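Long form salivary protein D7L1 (Aedes aegypti, PDB 3DXL) binds and sequesters host biogenic amines and cysteinyl and other leukotrienes, modulating mosquito blood feeding on vertebrates. Local coordinates at residues D5-L10 with Q272-N277; F11-C16 with K35-E40. One frame throughout, in Å; residues are numbered along the deposited sequence.

Contact 1 (D5-L10 with Q272-N277); sequences DPEEML and QIYAFN
The Tyr274 ring meets Glu7 at its edge: carboxylate oxygen OE2 lies near the ring plane beside the phenol, and the backbone O of Glu7 lies in that plane, 3.9 Å from Tyr274 CE2. Arg147 adds a cation-pi contact with the same ring. Helix 6-20, the first helix of the N-terminal odorant-binding-type domain, here meets the loop after helix 257-271, the helix carrying the noradrenaline-binding residues Asp265 and Glu268. The contact therefore joins the N-terminal part of this two-domain protein to its C-terminal part.

Tyr274 OH donates to Glu7 OE2 over a short 2.5 Å, and OE2 accepts on its anti lone pair, the one facing away from OE1. Carboxylate and ring planes stand 81° apart. Glu7 reaches the phenol because its chain, extended at the first torsion, bends at chi2 (-81°). OE2 also forms a salt bridge with Arg198, so two partners grip it and probably favour its charged form.

Leu10 contributes the apolar part. Its CD2 meets Tyr274 CD2 at 3.7 Å, approaching obliquely, with CG almost as near. The Leu10 side chain is also about 4 Å from that of Lys149, which binds leukotriene E4. At the helix start, Asp5 and Glu8 form a capping box: Glu8 N donates to Asp5 OD1, and Asp5 N returns a nearly straight 2.8 Å bond to Glu8 OE1.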
loop_
_atom_site.group_PDB
_atom_site.type_symbol
_atom_site.label_atom_id
_atom_site.label_comp_id
_atom_site.label_asym_id
_atom_site.label_seq_id
_atom_site.Cartn_x
_atom_site.Cartn_y
_atom_site.Cartn_z
ATOM N N ASP A 5 -1.919 -3.138 -9.819
ATOM C CA ASP A 5 -0.683 -2.965 -10.552
ATOM C C ASP A 5 0.498 -3.493 -9.723
ATOM O O ASP A 5 0.301 -3.958 -8.592
ATOM C CB ASP A 5 -0.515 -1.505 -11.042
ATOM C CG ASP A 5 -0.211 -0.504 -9.922
ATOM O OD1 ASP A 5 0.343 -0.895 -8.876
ATOM O OD2 ASP A 5 -0.503 0.698 -10.130
ATOM N N PRO A 6 1.713 -3.495 -10.290
ATOM C CA PRO A 6 2.834 -4.057 -9.529
ATOM C C PRO A 6 3.102 -3.413 -8.171
ATOM O O PRO A 6 3.458 -4.118 -7.217
ATOM C CB PRO A 6 4.021 -3.873 -10.473
ATOM C CG PRO A 6 3.387 -3.966 -11.830
ATOM C CD PRO A 6 2.113 -3.174 -11.673
ATOM N N GLU A 7 2.940 -2.091 -8.089
ATOM C CA GLU A 7 3.131 -1.355 -6.843
ATOM C C GLU A 7 2.077 -1.753 -5.821
ATOM O O GLU A 7 2.364 -1.890 -4.625
ATOM C CB GLU A 7 3.073 0.149 -7.114
ATOM C CG GLU A 7 3.272 1.026 -5.874
ATOM C CD GLU A 7 2.014 1.192 -5.020
ATOM O OE1 GLU A 7 0.888 1.065 -5.544
ATOM O OE2 GLU A 7 2.153 1.517 -3.820
ATOM N N GLU A 8 0.852 -1.942 -6.292
ATOM C CA GLU A 8 -0.242 -2.299 -5.401
ATOM C C GLU A 8 -0.042 -3.683 -4.797
ATOM O O GLU A 8 -0.331 -3.894 -3.622
ATOM C CB GLU A 8 -1.591 -2.176 -6.103
ATOM C CG GLU A 8 -1.973 -0.720 -6.363
ATOM C CD GLU A 8 -3.192 -0.555 -7.237
ATOM O OE1 GLU A 8 -3.251 -1.183 -8.315
ATOM O OE2 GLU A 8 -4.083 0.245 -6.880
ATOM N N MET A 9 0.461 -4.623 -5.599
ATOM C CA MET A 9 0.772 -5.953 -5.077
ATOM C C MET A 9 1.991 -5.923 -4.165
ATOM O O MET A 9 2.000 -6.579 -3.129
ATOM C CB MET A 9 0.933 -6.982 -6.199
ATOM C CG MET A 9 -0.350 -7.220 -6.977
ATOM S SD MET A 9 -1.795 -7.621 -5.946
ATOM C CE MET A 9 -1.187 -8.972 -4.959
ATOM N N LEU A 10 2.993 -5.121 -4.520
ATOM C CA LEU A 10 4.161 -4.989 -3.660
ATOM C C LEU A 10 3.734 -4.429 -2.300
ATOM O O LEU A 10 4.194 -4.888 -1.248
ATOM C CB LEU A 10 5.230 -4.096 -4.297
ATOM C CG LEU A 10 6.541 -3.961 -3.519
ATOM C CD1 LEU A 10 7.314 -5.295 -3.412
ATOM C CD2 LEU A 10 7.390 -2.891 -4.167
ATOM N N GLN A 272 9.979 4.882 0.804
ATOM C CA GLN A 272 11.110 4.710 -0.102
ATOM C C GLN A 272 11.530 3.255 -0.258
ATOM O O GLN A 272 12.180 2.914 -1.246
ATOM C CB GLN A 272 12.316 5.501 0.396
ATOM C CG GLN A 272 12.075 7.001 0.496
ATOM C CD GLN A 272 13.199 7.755 1.182
ATOM O OE1 GLN A 272 14.219 7.182 1.561
ATOM N NE2 GLN A 272 13.001 9.055 1.365
ATOM N N ILE A 273 11.197 2.415 0.721
ATOM C CA ILE A 273 11.560 0.999 0.693
ATOM C C ILE A 273 10.385 0.255 1.304
ATOM O O ILE A 273 10.204 0.261 2.521
ATOM C CB ILE A 273 12.838 0.696 1.535
ATOM C CG1 ILE A 273 13.989 1.665 1.208
ATOM C CG2 ILE A 273 13.268 -0.762 1.337
ATOM C CD1 ILE A 273 15.150 1.590 2.184
ATOM N N TYR A 274 9.584 -0.398 0.476
ATOM C CA TYR A 274 8.391 -1.040 1.010
ATOM C C TYR A 274 8.743 -2.115 2.047
ATOM O O TYR A 274 8.036 -2.265 3.044
ATOM C CB TYR A 274 7.503 -1.578 -0.111
ATOM C CG TYR A 274 6.631 -0.526 -0.777
ATOM C CD1 TYR A 274 6.883 0.850 -0.630
ATOM C CD2 TYR A 274 5.556 -0.909 -1.572
ATOM C CE1 TYR A 274 6.077 1.795 -1.238
ATOM C CE2 TYR A 274 4.754 0.024 -2.197
ATOM C CZ TYR A 274 5.024 1.390 -2.027
ATOM O OH TYR A 274 4.233 2.331 -2.639
ATOM N N ALA A 275 9.877 -2.793 1.854
ATOM C CA ALA A 275 10.401 -3.776 2.808
ATOM C C ALA A 275 11.213 -3.168 3.964
ATOM O O ALA A 275 11.961 -3.883 4.632
ATOM C CB ALA A 275 11.227 -4.837 2.077
ATOM N N PHE A 276 11.047 -1.860 4.208
ATOM C CA PHE A 276 11.742 -1.109 5.276
ATOM C C PHE A 276 11.924 -1.878 6.590
ATOM O O PHE A 276 13.023 -1.918 7.150
ATOM C CB PHE A 276 10.974 0.189 5.537
ATOM C CG PHE A 276 11.653 1.140 6.487
ATOM C CD1 PHE A 276 12.540 2.094 6.009
ATOM C CD2 PHE A 276 11.377 1.103 7.851
ATOM C CE1 PHE A 276 13.149 2.994 6.875
ATOM C CE2 PHE A 276 11.993 2.002 8.725
ATOM C CZ PHE A 276 12.876 2.943 8.230
ATOM N N ASN A 277 10.837 -2.465 7.086
ATOM C CA ASN A 277 10.830 -3.122 8.391
ATOM C C ASN A 277 10.959 -4.635 8.353
ATOM O O ASN A 277 10.856 -5.280 9.402
ATOM C CB ASN A 277 9.559 -2.741 9.155
ATOM C CG ASN A 277 9.686 -1.414 9.880
ATOM O OD1 ASN A 277 10.729 -1.115 10.450
ATOM N ND2 ASN A 277 8.608 -0.631 9.895
#

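Contact 2 (F11-C16 with K35-E40); sequences FIFTRC and KEWINE
Phe13 sits on the regular helical backbone of 11-16, whereas Trp37 sits just beyond the end of helix 27-34, where the chain leaves helical geometry. The closest CA pair is Phe13 and Lys35, 8.1 Å apart, so the backbones stay separated and side chains must bridge the gap. Trp37 has positive phi (67°) and is the C-prime residue of a Schellman motif, its N bonded to Trp34 O while Ile38 N reaches back to Lys33 O. An inverse gamma turn centred on Asn39 follows, with a weak bond from Glu40 N to Ile38 O.

Across the gap two aromatic side chains make the whole contact, without any hydrogen bond. The CB of Phe13 is directed at the loop, and its ring ends in CZ, which lies 3.4 Å from Trp37 CZ2. Phe13 CE2 and CE1 lie 3.9 and 4.1 Å from Trp37 CZ2, so the distal end of the phenyl group gathers around one corner of the indole. The Phe13 ring and the six-membered ring of Trp37 are inclined at 77°, their centroids 5.3 Å apart, an oblique pairing. On Trp37, a first torsion of -74° sets the indole beside its backbone N.

Phe128 also packs on the indole and Lys125 makes a cation-pi contact with it, while His117 and Lys121 hydrogen-bond to Trp37 O. On helix 6-20, Cys16 is disulfide-bonded to Cys53. Trp37 binds leukotriene E4, its side chain about 4 Å from Gly130, another residue of that site, so Trp37 is part of the N-terminal lipid pocket of the PBP/GOBP-type fold, and Phe13, packed against it, probably lies at or beside that pocket.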
loop_
_atom_site.group_PDB
_atom_site.type_symbol
_atom_site.label_atom_id
_atom_site.label_comp_id
_atom_site.label_asym_id
_atom_site.label_seq_id
_atom_site.Cartn_x
_atom_site.Cartn_y
_atom_site.Cartn_z
ATOM N N PHE A 11 2.846 -3.431 -2.315
ATOM C CA PHE A 11 2.337 -2.881 -1.071
ATOM C C PHE A 11 1.655 -3.968 -0.233
ATOM O O PHE A 11 1.906 -4.078 0.965
ATOM C CB PHE A 11 1.373 -1.727 -1.320
ATOM C CG PHE A 11 0.849 -1.141 -0.057
ATOM C CD1 PHE A 11 1.628 -0.256 0.685
ATOM C CD2 PHE A 11 -0.392 -1.514 0.433
ATOM C CE1 PHE A 11 1.165 0.261 1.893
ATOM C CE2 PHE A 11 -0.869 -1.001 1.635
ATOM C CZ PHE A 11 -0.086 -0.108 2.365
ATOM N N ILE A 12 0.776 -4.744 -0.861
ATOM C CA ILE A 12 0.077 -5.823 -0.161
ATOM C C ILE A 12 1.043 -6.836 0.446
ATOM O O ILE A 12 0.966 -7.147 1.634
ATOM C CB ILE A 12 -0.951 -6.530 -1.088
ATOM C CG1 ILE A 12 -2.139 -5.600 -1.351
ATOM C CG2 ILE A 12 -1.409 -7.862 -0.472
ATOM C CD1 ILE A 12 -3.075 -6.064 -2.458
ATOM N N PHE A 13 1.967 -7.345 -0.365
ATOM C CA PHE A 13 2.852 -8.382 0.137
ATOM C C PHE A 13 3.703 -7.859 1.296
ATOM O O PHE A 13 3.832 -8.504 2.337
ATOM C CB PHE A 13 3.763 -8.950 -0.963
ATOM C CG PHE A 13 3.026 -9.549 -2.154
ATOM C CD1 PHE A 13 1.850 -10.270 -1.995
ATOM C CD2 PHE A 13 3.530 -9.370 -3.438
ATOM C CE1 PHE A 13 1.197 -10.816 -3.104
ATOM C CE2 PHE A 13 2.880 -9.910 -4.549
ATOM C CZ PHE A 13 1.719 -10.621 -4.373
ATOM N N THR A 14 4.298 -6.682 1.108
ATOM C CA THR A 14 5.178 -6.141 2.140
ATOM C C THR A 14 4.437 -5.745 3.412
ATOM O O THR A 14 4.954 -5.980 4.507
ATOM C CB THR A 14 6.066 -4.986 1.619
ATOM O OG1 THR A 14 5.244 -3.932 1.109
ATOM C CG2 THR A 14 7.013 -5.496 0.537
ATOM N N ARG A 15 3.238 -5.168 3.282
ATOM C CA ARG A 15 2.424 -4.851 4.455
ATOM C C ARG A 15 2.070 -6.123 5.229
ATOM O O ARG A 15 2.187 -6.177 6.452
ATOM C CB ARG A 15 1.158 -4.076 4.074
ATOM C CG ARG A 15 0.138 -3.891 5.201
ATOM C CD ARG A 15 0.684 -3.137 6.427
ATOM N NE ARG A 15 1.177 -1.796 6.106
ATOM C CZ ARG A 15 0.406 -0.718 6.016
ATOM N NH1 ARG A 15 -0.902 -0.789 6.246
ATOM N NH2 ARG A 15 0.956 0.447 5.702
ATOM N N CYS A 16 1.649 -7.156 4.510
ATOM C CA CYS A 16 1.268 -8.394 5.164
ATOM C C CYS A 16 2.465 -9.072 5.832
ATOM O O CYS A 16 2.324 -9.642 6.918
ATOM C CB CYS A 16 0.580 -9.308 4.161
ATOM S SG CYS A 16 -1.068 -8.715 3.714
ATOM N N LYS A 35 8.854 -14.242 0.565
ATOM C CA LYS A 35 9.208 -13.362 -0.565
ATOM C C LYS A 35 9.144 -14.083 -1.896
ATOM O O LYS A 35 8.812 -13.472 -2.915
ATOM C CB LYS A 35 10.617 -12.790 -0.412
ATOM C CG LYS A 35 10.762 -11.709 0.616
ATOM C CD LYS A 35 12.085 -10.973 0.440
ATOM C CE LYS A 35 13.205 -11.878 -0.063
ATOM N NZ LYS A 35 14.461 -11.107 -0.273
ATOM N N GLU A 36 9.484 -15.370 -1.871
ATOM C CA GLU A 36 9.572 -16.198 -3.069
ATOM C C GLU A 36 8.292 -16.993 -3.328
ATOM O O GLU A 36 8.295 -17.956 -4.107
ATOM C CB GLU A 36 10.778 -17.141 -2.968
ATOM C CG GLU A 36 12.133 -16.437 -2.766
ATOM C CD GLU A 36 12.445 -15.388 -3.827
ATOM O OE1 GLU A 36 12.257 -15.671 -5.029
ATOM O OE2 GLU A 36 12.897 -14.281 -3.459
ATOM N N TRP A 37 7.200 -16.585 -2.680
ATOM C CA TRP A 37 5.900 -17.247 -2.833
ATOM C C TRP A 37 5.897 -18.680 -2.267
ATOM O O TRP A 37 5.126 -19.537 -2.697
ATOM C CB TRP A 37 5.437 -17.196 -4.298
ATOM C CG TRP A 37 4.953 -15.834 -4.728
ATOM C CD1 TRP A 37 5.672 -14.660 -4.750
ATOM C CD2 TRP A 37 3.647 -15.508 -5.199
ATOM N NE1 TRP A 37 4.881 -13.635 -5.203
ATOM C CE2 TRP A 37 3.632 -14.123 -5.484
ATOM C CE3 TRP A 37 2.477 -16.253 -5.403
ATOM C CZ2 TRP A 37 2.494 -13.474 -5.975
ATOM C CZ3 TRP A 37 1.350 -15.612 -5.884
ATOM C CH2 TRP A 37 1.362 -14.230 -6.157
ATOM N N ILE A 38 6.762 -18.919 -1.284
ATOM C CA ILE A 38 6.810 -20.187 -0.576
ATOM C C ILE A 38 6.157 -19.948 0.786
ATOM O O ILE A 38 6.763 -19.344 1.681
ATOM C CB ILE A 38 8.264 -20.709 -0.439
ATOM C CG1 ILE A 38 8.928 -20.867 -1.817
ATOM C CG2 ILE A 38 8.295 -22.028 0.307
ATOM C CD1 ILE A 38 10.435 -21.132 -1.753
ATOM N N ASN A 39 4.910 -20.386 0.920
ATOM C CA ASN A 39 4.150 -20.103 2.131
ATOM C C ASN A 39 4.386 -21.188 3.165
ATOM O O ASN A 39 3.566 -22.086 3.343
ATOM C CB ASN A 39 2.666 -19.932 1.815
ATOM C CG ASN A 39 2.382 -18.678 1.007
ATOM O OD1 ASN A 39 3.153 -17.710 1.037
ATOM N ND2 ASN A 39 1.270 -18.685 0.282
ATOM N N GLU A 40 5.539 -21.086 3.822
ATOM C CA GLU A 40 6.016 -22.079 4.767
ATOM C C GLU A 40 6.632 -21.364 5.964
ATOM O O GLU A 40 7.118 -20.232 5.822
ATOM C CB GLU A 40 7.072 -22.975 4.110
ATOM C CG GLU A 40 6.515 -23.906 3.037
ATOM C CD GLU A 40 7.586 -24.654 2.270
ATOM O OE1 GLU A 40 8.779 -24.553 2.616
ATOM O OE2 GLU A 40 7.222 -25.346 1.295
#

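Overall arrangement
From the N terminus the chain enters helix 6-20, which supplies the first segment of both contacts in succession. Contact 2 closes the shorter loop: after helix 27-34 the chain returns to helix 6-20 at 35-40, with 18 residues between the segments. Contact 1 closes a far longer loop of 261 residues and encloses contact 2 without crossing it. One helix thus links the lipid-pocket side of the N-terminal domain to the loop following helix 257-271. The contact centres are 11 Å apart and the two touch directly, Tyr274 CB packing 3.5 Å from Thr14 OG1, one helical turn beyond Leu10.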